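Local structure of ComZ (Thermus thermophilus, 6QVI) at residues 8-11 with 12-16. The protein is a competence-associated pilin with a pseudopilin-like domain and a beta-solenoid domain, and probably acts as a DNA receptor at the pilus tip. Sequence-based numbering, arbitrary orientation.
Sequences TRND and TTSVQ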
loop_
_atom_site.group_PDB
_atom_site.type_symbol
_atom_site.label_atom_id
_atom_site.label_comp_id
_atom_site.label_asym_id
_atom_site.label_seq_id
_atom_site.Cartn_x
_atom_site.Cartn_y
_atom_site.Cartn_z
ATOM N N THR A 8 -9.406 25.007 41.071
ATOM C CA THR A 8 -10.098 24.260 42.099
ATOM C C THR A 8 -10.106 25.057 43.388
ATOM O O THR A 8 -9.483 26.115 43.507
ATOM C CB THR A 8 -9.476 22.873 42.287
ATOM O OG1 THR A 8 -10.430 22.034 42.957
ATOM C CG2 THR A 8 -8.163 22.985 43.079
ATOM N N ARG A 9 -10.866 24.548 44.347
ATOM C CA ARG A 9 -10.757 25.030 45.717
ATOM C C ARG A 9 -10.376 23.911 46.668
ATOM O O ARG A 9 -10.372 24.114 47.879
ATOM C CB ARG A 9 -12.041 25.745 46.155
ATOM C CG ARG A 9 -12.009 27.202 45.727
ATOM C CD ARG A 9 -13.258 27.934 46.076
ATOM N NE ARG A 9 -13.177 29.343 45.680
ATOM C CZ ARG A 9 -12.732 30.333 46.466
ATOM N NH1 ARG A 9 -12.317 30.087 47.705
ATOM N NH2 ARG A 9 -12.719 31.585 46.020
ATOM N N ASN A 10 -9.931 22.780 46.143
ATOM C CA ASN A 10 -9.583 21.678 47.014
ATOM C C ASN A 10 -8.361 21.970 47.868
ATOM O O ASN A 10 -7.557 22.866 47.587
ATOM C CB ASN A 10 -9.427 20.441 46.155
ATOM C CG ASN A 10 -10.757 19.964 45.739
ATOM O OD1 ASN A 10 -11.672 20.791 45.558
ATOM N ND2 ASN A 10 -10.925 18.647 45.612
ATOM N N ASP A 11 -8.268 21.218 48.957
ATOM C CA ASP A 11 -7.137 21.351 49.848
ATOM C C ASP A 11 -5.854 20.960 49.116
ATOM O O ASP A 11 -5.865 20.217 48.128
ATOM C CB ASP A 11 -7.330 20.448 51.067
ATOM C CG ASP A 11 -7.540 18.989 50.678
ATOM O OD1 ASP A 11 -7.214 18.086 51.476
ATOM O OD2 ASP A 11 -7.975 18.731 49.533
ATOM N N THR A 12 -4.731 21.430 49.647
ATOM C CA THR A 12 -3.461 21.158 48.997
ATOM C C THR A 12 -3.205 19.655 48.863
ATOM O O THR A 12 -2.627 19.204 47.869
ATOM C CB THR A 12 -2.342 21.837 49.769
ATOM O OG1 THR A 12 -1.090 21.314 49.314
ATOM C CG2 THR A 12 -2.498 21.546 51.253
ATOM N N THR A 13 -3.603 18.873 49.867
ATOM C CA THR A 13 -3.361 17.426 49.871
ATOM C C THR A 13 -3.987 16.738 48.659
ATOM O O THR A 13 -3.310 16.016 47.912
ATOM C CB THR A 13 -3.952 16.811 51.154
ATOM O OG1 THR A 13 -3.535 17.563 52.309
ATOM C CG2 THR A 13 -3.588 15.317 51.283
ATOM N N SER A 14 -5.292 16.936 48.463
ATOM C CA SER A 14 -5.970 16.242 47.385
ATOM C C SER A 14 -5.434 16.722 46.039
ATOM O O SER A 14 -5.178 15.912 45.141
ATOM C CB SER A 14 -7.487 16.416 47.521
ATOM O OG SER A 14 -7.887 17.775 47.400
ATOM N N VAL A 15 -5.168 18.027 45.924
ATOM C CA VAL A 15 -4.619 18.553 44.690
ATOM C C VAL A 15 -3.305 17.846 44.371
ATOM O O VAL A 15 -3.040 17.506 43.205
ATOM C CB VAL A 15 -4.489 20.085 44.755
ATOM C CG1 VAL A 15 -3.690 20.589 43.588
ATOM C CG2 VAL A 15 -5.855 20.717 44.648
ATOM N N GLN A 16 -2.469 17.575 45.381
ATOM C CA GLN A 16 -1.254 16.837 45.041
ATOM C C GLN A 16 -1.554 15.391 44.656
ATOM O O GLN A 16 -0.808 14.792 43.886
ATOM C CB GLN A 16 -0.234 16.867 46.218
ATOM C CG GLN A 16 0.062 18.240 46.825
ATOM C CD GLN A 16 0.843 18.175 48.174
ATOM O OE1 GLN A 16 1.800 18.928 48.382
ATOM N NE2 GLN A 16 0.475 17.226 49.041
#
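Asp-11 and Ser-14 meet at the start of helix 12-40 in an N-cap: the residue just before the first turn reaches forward over that turn with its carboxylate and accepts from the amide three residues on. The principle behind it is general, since the first amides of a helix have no preceding turn to supply carbonyl acceptors, and a side chain can stand in. In Asp-11, CG lies between the backbone N and the carbonyl carbon (chi1 56°), a rotation that brings the carboxylate toward Ser-14. The capping bond itself, from Ser-14 N to Asp-11 OD2, is long and weak at 3.4 Å, with an N-H...O angle of 147°. Ser-14 OG is also modelled against OD2 of Asp-11, too close for its length to be trusted at 2.72 Å resolution. The other carboxylate oxygen, OD1 of Asp-11, passes beside Thr-13 CB at 3.5 Å. A small apolar touch joins the preceding loop to the same turn, where CG2 of Val-15 meets CG2 of Thr-8 at 3.6 Å and CB of Asn-10 at 3.9 Å. Within the loop, Thr-8 OG1 donates a weak bond to Asn-10 OD1. The cap lies at the surface, and the centre of the contact is about 51 Å from the centre of the chain. On the helix, Thr-13 touches Ala-119 and Gln-16 touches Ser-116, both in the loop joining strands 107-115 and 120-130 of an antiparallel sheet; this helix and sheet are consistent with the pseudopilin-like domain. Asp-11 also opens the regular helical bonding through its backbone: Val-15 N donates to Asp-11 O over 3.2 Å, nearly straight at 171°, and Val-15 CG2 lies 3.5 Å from that same Asp-11 O.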